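Local coordinates for pyocin-S2 immunity protein (Pseudomonas aeruginosa, PDB 4QKO) that binds the nuclease domain of the bacteriocin pyocin S2 and so probably protects the producing cell from its own toxin, at residues A[16-20]-A[37-41]. Coordinates in Å, arbitrary orientation, origin at the centre of the assembly. Residue numbers count along the deposited sequence, not the author numbering.
Sequences FVKDI and AVLEF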
ATOM      1  N   PHE A  16       0.388  -3.874  18.919  1.00 22.61           N
ATOM      2  CA  PHE A  16      -0.277  -4.277  17.672  1.00 21.61           C
ATOM      3  C   PHE A  16      -0.063  -3.216  16.561  1.00 20.26           C
ATOM      4  O   PHE A  16       0.362  -3.553  15.433  1.00 20.61           O
ATOM      5  CB  PHE A  16      -1.730  -4.403  17.931  1.00 22.39           C
ATOM      6  CG  PHE A  16      -2.598  -4.755  16.749  1.00 23.18           C
ATOM      7  CD1 PHE A  16      -2.380  -5.894  15.991  1.00 25.68           C
ATOM      8  CD2 PHE A  16      -3.729  -3.967  16.459  1.00 25.75           C
ATOM      9  CE1 PHE A  16      -3.260  -6.247  14.936  1.00 26.67           C
ATOM     10  CE2 PHE A  16      -4.637  -4.332  15.433  1.00 24.33           C
ATOM     11  CZ  PHE A  16      -4.407  -5.471  14.674  1.00 25.87           C
ATOM     12  N   VAL A  17      -0.280  -1.926  16.880  1.00 18.93           N
ATOM     13  CA  VAL A  17      -0.088  -0.893  15.844  1.00 18.39           C
ATOM     14  C   VAL A  17       1.395  -0.805  15.385  1.00 19.42           C
ATOM     15  O   VAL A  17       1.685  -0.674  14.199  1.00 18.89           O
ATOM     16  CB  VAL A  17      -0.585   0.465  16.389  1.00 18.60           C
ATOM     17  CG1 VAL A  17      -0.233   1.514  15.398  1.00 19.18           C
ATOM     18  CG2 VAL A  17      -2.098   0.446  16.649  1.00 17.84           C
ATOM     19  N   LYS A  18       2.337  -0.923  16.319  1.00 20.53           N
ATOM     20  CA  LYS A  18       3.758  -0.897  15.972  1.00 25.16           C
ATOM     21  C   LYS A  18       4.058  -2.069  15.068  1.00 22.88           C
ATOM     22  O   LYS A  18       4.814  -1.901  14.098  1.00 23.58           O
ATOM     23  CB  LYS A  18       4.713  -1.082  17.150  1.00 31.21           C
ATOM     24  CG  LYS A  18       5.130   0.069  18.044  1.00 41.11           C
ATOM     25  CD  LYS A  18       6.238  -0.451  18.980  1.00 50.05           C
ATOM     26  CE  LYS A  18       6.163   0.098  20.415  1.00 57.39           C
ATOM     27  NZ  LYS A  18       6.839   1.416  20.541  1.00 60.22           N
ATOM     28  N   ASP A  19       3.483  -3.242  15.355  1.00 22.54           N
ATOM     29  CA  ASP A  19       3.659  -4.409  14.476  1.00 23.86           C
ATOM     30  C   ASP A  19       3.167  -4.203  13.067  1.00 24.18           C
ATOM     31  O   ASP A  19       3.851  -4.580  12.096  1.00 21.17           O
ATOM     32  CB  ASP A  19       3.034  -5.680  15.050  1.00 26.34           C
ATOM     33  CG  ASP A  19       3.807  -6.207  16.307  1.00 28.04           C
ATOM     34  OD1 ASP A  19       5.023  -5.926  16.435  1.00 29.23           O
ATOM     35  OD2 ASP A  19       3.186  -6.888  17.179  1.00 31.77           O
ATOM     36  N   ILE A  20       1.976  -3.633  12.945  1.00 21.66           N
ATOM     37  CA  ILE A  20       1.463  -3.307  11.601  1.00 20.75           C
ATOM     38  C   ILE A  20       2.355  -2.270  10.910  1.00 19.53           C
ATOM     39  O   ILE A  20       2.769  -2.467   9.758  1.00 18.83           O
ATOM     40  CB  ILE A  20       0.021  -2.737  11.661  1.00 19.15           C
ATOM     41  CG1 ILE A  20      -0.906  -3.809  12.174  1.00 19.96           C
ATOM     42  CG2 ILE A  20      -0.378  -2.238  10.290  1.00 20.20           C
ATOM     43  CD1 ILE A  20      -2.363  -3.407  12.372  1.00 20.04           C
ATOM     44  N   ALA A  37      -4.542  -7.775   9.219  1.00 22.51           N
ATOM     45  CA  ALA A  37      -4.316  -6.973  10.417  1.00 21.68           C
ATOM     46  C   ALA A  37      -4.736  -5.494  10.194  1.00 21.46           C
ATOM     47  O   ALA A  37      -5.322  -4.891  11.060  1.00 21.50           O
ATOM     48  CB  ALA A  37      -2.874  -7.037  10.765  1.00 22.31           C
ATOM     49  N   VAL A  38      -4.435  -4.917   9.032  1.00 21.43           N
ATOM     50  CA  VAL A  38      -4.916  -3.589   8.683  1.00 22.46           C
ATOM     51  C   VAL A  38      -6.473  -3.525   8.730  1.00 23.71           C
ATOM     52  O   VAL A  38      -7.023  -2.600   9.313  1.00 21.89           O
ATOM     53  CB  VAL A  38      -4.388  -3.119   7.362  1.00 22.08           C
ATOM     54  CG1 VAL A  38      -5.062  -1.798   6.951  1.00 21.81           C
ATOM     55  CG2 VAL A  38      -2.907  -2.851   7.476  1.00 21.59           C
ATOM     56  N   LEU A  39      -7.144  -4.516   8.169  1.00 25.52           N
ATOM     57  CA  LEU A  39      -8.642  -4.602   8.204  1.00 28.51           C
ATOM     58  C   LEU A  39      -9.117  -4.769   9.601  1.00 27.45           C
ATOM     59  O   LEU A  39     -10.044  -4.078  10.015  1.00 29.33           O
ATOM     60  CB  LEU A  39      -9.141  -5.722   7.301  1.00 30.55           C
ATOM     61  CG  LEU A  39      -8.931  -5.482   5.776  1.00 31.98           C
ATOM     62  CD1 LEU A  39      -9.260  -6.728   4.945  1.00 34.45           C
ATOM     63  CD2 LEU A  39      -9.736  -4.292   5.223  1.00 33.25           C
ATOM     64  N   GLU A  40      -8.419  -5.571  10.399  1.00 28.09           N
ATOM     65  CA  GLU A  40      -8.706  -5.667  11.831  1.00 28.87           C
ATOM     66  C   GLU A  40      -8.536  -4.313  12.583  1.00 26.88           C
ATOM     67  O   GLU A  40      -9.383  -3.978  13.404  1.00 25.62           O
ATOM     68  CB  GLU A  40      -7.874  -6.758  12.514  1.00 34.30           C
ATOM     69  CG  GLU A  40      -8.383  -8.151  12.206  1.00 42.67           C
ATOM     70  CD  GLU A  40      -7.564  -9.345  12.781  1.00 50.75           C
ATOM     71  OE1 GLU A  40      -7.246  -9.351  14.002  1.00 62.20           O
ATOM     72  OE2 GLU A  40      -7.337 -10.334  12.023  1.00 44.89           O
ATOM     73  N   PHE A  41      -7.443  -3.584  12.310  1.00 23.98           N
ATOM     74  CA  PHE A  41      -7.219  -2.256  12.863  1.00 22.64           C
ATOM     75  C   PHE A  41      -8.400  -1.349  12.566  1.00 21.01           C
ATOM     76  O   PHE A  41      -8.885  -0.663  13.473  1.00 20.99           O
ATOM     77  CB  PHE A  41      -5.914  -1.681  12.302  1.00 21.60           C
ATOM     78  CG  PHE A  41      -5.649  -0.265  12.620  1.00 20.17           C
ATOM     79  CD1 PHE A  41      -5.045   0.105  13.822  1.00 20.57           C
ATOM     80  CD2 PHE A  41      -5.965   0.734  11.717  1.00 19.86           C
ATOM     81  CE1 PHE A  41      -4.770   1.446  14.100  1.00 21.68           C
ATOM     82  CE2 PHE A  41      -5.684   2.082  12.002  1.00 21.19           C
ATOM     83  CZ  PHE A  41      -5.099   2.452  13.188  1.00 19.60           C
TER
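Helices 10-21 and 31-45 pack against each other in the four-helix bundle of the colicin/pyocin immunity proteins. They run in broadly opposite directions but are well inclined: the angle between the short axes of 16-20 and 37-41 is 139°, and they approach to 10.7 Å. No hydrogen bond joins the two segments. The side chains that meet are mainly apolar, and the contact buries 280 Å², both sides summed.

A37 starts the interface. It is small, so I20 can lie close: I20 CD1 is 4.0 Å from A37 CB and 3.6 Å from A37 O. The CA atoms of I20 and A37 are 6.9 Å apart. A37 O already accepts the helical bond from F41 N, at 2.8 Å. F16 CZ also rests against this carbonyl.

V38 points sideways and meets the other branch of I20. It also packs on Y85 of the Pyocin-S2 chain, so helix 31-45 touches both the core and the bound nuclease domain. L39 makes no contact with 16-20 and packs instead on I96 of the Pyocin-S2 chain. E40 touches 16-20 only through CB, 4.3 Å from F16 CZ and near the edge of the ring.

F41 closes the interface one turn after A37. Its side chain reaches into the core, where L53 and L54 of helix 52-55 and V68 of helix 65-78 also touch it. F41 CB lies 3.9 Å from I20 CD1 and 4.3 Å from F16 CE2, while F41 CE1 meets V17 CG2 at 3.8 Å.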